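Local coordinates for protein glyceraldehyde-3-phosphate dehydrogenase (Sulfolobus solfataricus, PDB 1B7G) that catalyses the phosphorylating oxidation of D-glyceraldehyde 3-phosphate to 1,3-bisphosphoglycerate in glycolysis, using NADP in preference to NAD, at residues D271-D283 against L294-P306. The protein carries 1 engineered substitution. Sequence-based numbering, arbitrary orientation.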
loop_
_atom_site.group_PDB
_atom_site.type_symbol
_atom_site.label_atom_id
_atom_site.label_comp_id
_atom_site.label_asym_id
_atom_site.label_seq_id
_atom_site.Cartn_x
_atom_site.Cartn_y
_atom_site.Cartn_z
ATOM N N ASP A 271 3.699 6.909 4.712
ATOM C CA ASP A 271 2.330 6.784 5.196
ATOM C C ASP A 271 1.356 6.468 4.083
ATOM O O ASP A 271 1.263 7.235 3.111
ATOM C CB ASP A 271 1.914 8.086 5.900
ATOM C CG ASP A 271 0.625 7.921 6.678
ATOM O OD1 ASP A 271 -0.477 8.081 6.123
ATOM O OD2 ASP A 271 0.727 7.624 7.891
ATOM N N ARG A 272 0.624 5.361 4.156
ATOM C CA ARG A 272 -0.317 4.965 3.120
ATOM C C ARG A 272 0.371 4.672 1.793
ATOM O O ARG A 272 -0.293 4.558 0.754
ATOM C CB ARG A 272 -1.445 5.968 2.857
ATOM C CG ARG A 272 -2.262 6.460 4.021
ATOM C CD ARG A 272 -3.620 6.989 3.651
ATOM N NE ARG A 272 -4.540 7.151 4.764
ATOM C CZ ARG A 272 -4.490 8.098 5.697
ATOM N NH1 ARG A 272 -3.520 8.996 5.669
ATOM N NH2 ARG A 272 -5.430 8.177 6.648
ATOM N N ASN A 273 1.665 4.459 1.722
ATOM C CA ASN A 273 2.431 4.300 0.522
ATOM C C ASN A 273 2.317 5.567 -0.351
ATOM O O ASN A 273 2.628 5.443 -1.537
ATOM C CB ASN A 273 2.052 3.096 -0.361
ATOM C CG ASN A 273 1.367 1.953 0.302
ATOM O OD1 ASN A 273 0.334 1.455 -0.176
ATOM N ND2 ASN A 273 1.835 1.570 1.495
ATOM N N ASP A 274 2.045 6.745 0.195
ATOM C CA ASP A 274 1.910 7.972 -0.565
ATOM C C ASP A 274 3.216 8.494 -1.126
ATOM O O ASP A 274 4.275 8.453 -0.517
ATOM C CB ASP A 274 1.244 9.102 0.275
ATOM C CG ASP A 274 -0.220 8.803 0.490
ATOM O OD1 ASP A 274 -0.736 7.847 -0.165
ATOM O OD2 ASP A 274 -0.880 9.489 1.286
ATOM N N ILE A 275 3.154 8.993 -2.375
ATOM C CA ILE A 275 4.312 9.665 -2.970
ATOM C C ILE A 275 3.770 10.977 -3.551
ATOM O O ILE A 275 3.370 11.052 -4.724
ATOM C CB ILE A 275 5.032 8.897 -4.051
ATOM C CG1 ILE A 275 5.582 7.536 -3.581
ATOM C CG2 ILE A 275 6.156 9.698 -4.723
ATOM C CD1 ILE A 275 6.135 6.700 -4.726
ATOM N N PRO A 276 3.775 12.036 -2.738
ATOM C CA PRO A 276 3.193 13.293 -3.129
ATOM C C PRO A 276 4.017 14.093 -4.132
ATOM O O PRO A 276 3.561 15.142 -4.614
ATOM C CB PRO A 276 3.038 14.078 -1.835
ATOM C CG PRO A 276 3.481 13.181 -0.721
ATOM C CD PRO A 276 4.198 12.011 -1.302
ATOM N N GLU A 277 5.262 13.743 -4.345
ATOM C CA GLU A 277 6.155 14.421 -5.244
ATOM C C GLU A 277 5.949 14.033 -6.721
ATOM O O GLU A 277 5.599 12.875 -6.986
ATOM C CB GLU A 277 7.605 14.082 -4.889
ATOM C CG GLU A 277 7.972 14.464 -3.426
ATOM C CD GLU A 277 7.648 13.384 -2.415
ATOM O OE1 GLU A 277 7.128 12.307 -2.806
ATOM O OE2 GLU A 277 7.906 13.603 -1.200
ATOM N N VAL A 278 6.278 14.930 -7.629
ATOM C CA VAL A 278 6.245 14.595 -9.081
ATOM C C VAL A 278 7.419 13.683 -9.337
ATOM O O VAL A 278 8.525 14.024 -8.874
ATOM C CB VAL A 278 6.330 15.868 -9.955
ATOM C CG1 VAL A 278 6.465 15.554 -11.452
ATOM C CG2 VAL A 278 5.061 16.699 -9.764
ATOM N N MET A 279 7.226 12.505 -9.957
ATOM C CA MET A 279 8.276 11.525 -10.140
ATOM C C MET A 279 8.852 11.560 -11.564
ATOM O O MET A 279 8.250 10.974 -12.479
ATOM C CB MET A 279 7.767 10.102 -9.848
ATOM C CG MET A 279 7.495 9.801 -8.383
ATOM S SD MET A 279 6.251 8.514 -8.142
ATOM C CE MET A 279 4.753 9.407 -8.190
ATOM N N ILE A 280 9.912 12.333 -11.783
ATOM C CA ILE A 280 10.460 12.488 -13.131
ATOM C C ILE A 280 11.474 11.390 -13.425
ATOM O O ILE A 280 12.398 11.154 -12.646
ATOM C CB ILE A 280 11.129 13.856 -13.334
ATOM C CG1 ILE A 280 10.090 14.973 -13.198
ATOM C CG2 ILE A 280 11.831 13.914 -14.704
ATOM C CD1 ILE A 280 10.632 16.373 -13.255
ATOM N N PHE A 281 11.264 10.702 -14.547
ATOM C CA PHE A 281 12.206 9.668 -14.986
ATOM C C PHE A 281 13.448 10.323 -15.555
ATOM O O PHE A 281 13.387 11.000 -16.588
ATOM C CB PHE A 281 11.519 8.742 -16.029
ATOM C CG PHE A 281 10.482 7.892 -15.311
ATOM C CD1 PHE A 281 9.207 8.373 -15.082
ATOM C CD2 PHE A 281 10.850 6.641 -14.833
ATOM C CE1 PHE A 281 8.286 7.591 -14.430
ATOM C CE2 PHE A 281 9.924 5.852 -14.152
ATOM C CZ PHE A 281 8.660 6.347 -13.949
ATOM N N SER A 282 14.552 10.247 -14.809
ATOM C CA SER A 282 15.777 10.927 -15.153
ATOM C C SER A 282 16.417 10.516 -16.464
ATOM O O SER A 282 16.892 11.432 -17.175
ATOM C CB SER A 282 16.825 10.857 -14.018
ATOM O OG SER A 282 17.388 9.577 -13.904
ATOM N N ASP A 283 16.200 9.307 -16.949
ATOM C CA ASP A 283 16.658 8.921 -18.278
ATOM C C ASP A 283 15.766 9.522 -19.358
ATOM O O ASP A 283 16.201 9.521 -20.513
ATOM C CB ASP A 283 16.612 7.386 -18.430
ATOM C CG ASP A 283 17.773 6.686 -17.775
ATOM O OD1 ASP A 283 18.592 7.336 -17.093
ATOM O OD2 ASP A 283 17.897 5.450 -17.929
ATOM N N LEU A 294 10.418 15.147 -21.472
ATOM C CA LEU A 294 10.589 14.251 -20.324
ATOM C C LEU A 294 9.260 13.573 -19.973
ATOM O O LEU A 294 8.156 13.951 -20.414
ATOM C CB LEU A 294 11.207 14.961 -19.117
ATOM C CG LEU A 294 10.437 16.182 -18.591
ATOM C CD1 LEU A 294 9.387 15.774 -17.586
ATOM C CD2 LEU A 294 11.420 17.196 -17.986
ATOM N N MET A 295 9.300 12.567 -19.104
ATOM C CA MET A 295 8.040 11.942 -18.665
ATOM C C MET A 295 8.088 11.776 -17.150
ATOM O O MET A 295 9.184 11.670 -16.554
ATOM C CB MET A 295 7.886 10.543 -19.350
ATOM C CG MET A 295 9.057 9.661 -18.926
ATOM S SD MET A 295 8.853 7.969 -19.391
ATOM C CE MET A 295 9.085 7.943 -21.125
ATOM N N TYR A 296 6.918 11.745 -16.535
ATOM C CA TYR A 296 6.884 11.610 -15.074
ATOM C C TYR A 296 5.626 10.896 -14.635
ATOM O O TYR A 296 4.596 10.859 -15.354
ATOM C CB TYR A 296 7.089 13.004 -14.420
ATOM C CG TYR A 296 6.142 14.103 -14.825
ATOM C CD1 TYR A 296 4.843 14.165 -14.301
ATOM C CD2 TYR A 296 6.519 15.106 -15.685
ATOM C CE1 TYR A 296 3.990 15.184 -14.670
ATOM C CE2 TYR A 296 5.678 16.144 -16.038
ATOM C CZ TYR A 296 4.400 16.165 -15.550
ATOM O OH TYR A 296 3.539 17.157 -15.938
ATOM N N ALA A 297 5.712 10.327 -13.415
ATOM C CA ALA A 297 4.540 9.732 -12.792
ATOM C C ALA A 297 3.907 10.674 -11.781
ATOM O O ALA A 297 4.606 11.519 -11.177
ATOM C CB ALA A 297 4.878 8.396 -12.102
ATOM N N VAL A 298 2.611 10.554 -11.540
ATOM C CA VAL A 298 1.912 11.375 -10.557
ATOM C C VAL A 298 1.073 10.466 -9.638
ATOM O O VAL A 298 0.246 9.708 -10.132
ATOM C CB VAL A 298 0.971 12.386 -11.212
ATOM C CG1 VAL A 298 0.211 13.222 -10.201
ATOM C CG2 VAL A 298 1.729 13.329 -12.192
ATOM N N HIS A 299 1.326 10.501 -8.337
ATOM C CA HIS A 299 0.497 9.728 -7.400
ATOM C C HIS A 299 -0.703 10.568 -7.032
ATOM O O HIS A 299 -0.629 11.465 -6.158
ATOM C CB HIS A 299 1.266 9.260 -6.163
ATOM C CG HIS A 299 0.381 8.437 -5.244
ATOM N ND1 HIS A 299 0.392 8.573 -3.881
ATOM C CD2 HIS A 299 -0.560 7.514 -5.504
ATOM C CE1 HIS A 299 -0.498 7.776 -3.334
ATOM N NE2 HIS A 299 -1.082 7.091 -4.311
ATOM N N GLN A 300 -1.836 10.265 -7.654
ATOM C CA GLN A 300 -3.013 11.103 -7.555
ATOM C C GLN A 300 -3.646 11.097 -6.170
ATOM O O GLN A 300 -4.370 12.042 -5.866
ATOM C CB GLN A 300 -4.131 10.812 -8.561
ATOM C CG GLN A 300 -4.799 9.450 -8.373
ATOM C CD GLN A 300 -3.881 8.292 -8.611
ATOM O OE1 GLN A 300 -2.874 8.342 -9.351
ATOM N NE2 GLN A 300 -4.162 7.150 -7.976
ATOM N N GLU A 301 -3.410 10.048 -5.385
ATOM C CA GLU A 301 -4.055 10.092 -4.057
ATOM C C GLU A 301 -3.444 11.153 -3.132
ATOM O O GLU A 301 -4.122 11.561 -2.182
ATOM C CB GLU A 301 -3.931 8.713 -3.409
ATOM C CG GLU A 301 -4.732 7.635 -4.201
ATOM C CD GLU A 301 -4.438 6.270 -3.524
ATOM O OE1 GLU A 301 -3.280 5.817 -3.586
ATOM O OE2 GLU A 301 -5.352 5.724 -2.911
ATOM N N SER A 302 -2.215 11.534 -3.368
ATOM C CA SER A 302 -1.523 12.428 -2.442
ATOM C C SER A 302 -0.900 13.697 -2.966
ATOM O O SER A 302 -0.491 14.512 -2.102
ATOM C CB SER A 302 -0.412 11.595 -1.784
ATOM O OG SER A 302 0.624 11.242 -2.646
ATOM N N ILE A 303 -0.662 13.888 -4.248
ATOM C CA ILE A 303 0.033 15.072 -4.718
ATOM C C ILE A 303 -0.536 16.390 -4.226
ATOM O O ILE A 303 0.273 17.255 -3.836
ATOM C CB ILE A 303 0.187 15.096 -6.262
ATOM C CG1 ILE A 303 0.944 16.381 -6.649
ATOM C CG2 ILE A 303 -1.198 14.974 -6.923
ATOM C CD1 ILE A 303 1.515 16.336 -8.085
ATOM N N VAL A 304 -1.847 16.530 -4.059
ATOM C CA VAL A 304 -2.394 17.810 -3.635
ATOM C C VAL A 304 -2.420 18.011 -2.121
ATOM O O VAL A 304 -2.800 19.114 -1.682
ATOM C CB VAL A 304 -3.756 18.168 -4.225
ATOM C CG1 VAL A 304 -3.687 18.256 -5.751
ATOM C CG2 VAL A 304 -4.896 17.258 -3.806
ATOM N N VAL A 305 -2.091 17.021 -1.334
ATOM C CA VAL A 305 -2.099 17.179 0.130
ATOM C C VAL A 305 -1.255 18.323 0.627
ATOM O O VAL A 305 -1.845 19.238 1.237
ATOM C CB VAL A 305 -1.775 15.819 0.785
ATOM C CG1 VAL A 305 -1.657 15.898 2.303
ATOM C CG2 VAL A 305 -2.940 14.881 0.403
ATOM N N PRO A 306 0.040 18.429 0.360
ATOM C CA PRO A 306 0.858 19.542 0.771
ATOM C C PRO A 306 0.366 20.862 0.209
ATOM O O PRO A 306 0.362 21.888 0.937
ATOM C CB PRO A 306 2.279 19.191 0.392
ATOM C CG PRO A 306 2.112 18.186 -0.717
ATOM C CD PRO A 306 0.822 17.456 -0.455
HETATM O O HOH W 1 2.732 12.474 -6.951
#
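Val278 lays its CG1 methyl over one face of the Tyr296 ring, 3.9 Å from the ring centroid, in a CH-pi contact. That methyl is anti to the backbone N, which leaves CG2 to meet Ile303 CD1. Ile280 packs its CG1 against Tyr296 CB on the same side of the sheet, where helix 139-152 closes over Tyr296 and Ile303; Ile303 touches Cys139, the probable nucleophile. On the other face, covered by helix 258-267, Met279 bends at its thioether so that CE rests on Ala297 CB and reaches the backbone at His299 N. Phe281 sets its ring edge against Tyr296 CA and the Met295 carbonyl, while Met295 SD lies obliquely 4.9 Å from the Phe281 centroid, a Met-aromatic contact.

The backbones beneath form an antiparallel beta hairpin within the mixed sheet of the C-terminal catalytic domain. Met279 and Ala297 are a hydrogen-bonded pair: Ala297 N donates to Met279 O at 2.8 Å, and Met279 N donates back to Ala297 O at 3.1 Å. Beyond the non-hydrogen-bonded pair Ile280–Tyr296, Phe281 N donates to Met295 O. Past Val298 the strands part, and a water joins the two segments: it donates to Ile275 O and Glu277 O and accepts from His299 N at 2.8 Å.

The trans chi1 of His299 (-179°) carries the imidazole across to Ile275. Ile275 N donates almost straight to His299 ND1 (3.2 Å, 174°). Its approach is tilted 33° out of the ring plane. Ser302 OG shares a hydrogen bond with His299 ND1 at 3.0 Å. The other ring nitrogen, His299 NE2, donates nearly in plane to the anti lone pair of Glu301 OE1 at 2.6 Å, a His-carboxylate pair; Glu301 OE2 bridges to Arg266 of the second subunit. Asp274 brings OD1 to the ring edge at CE1, while its OD2 pairs with Arg15.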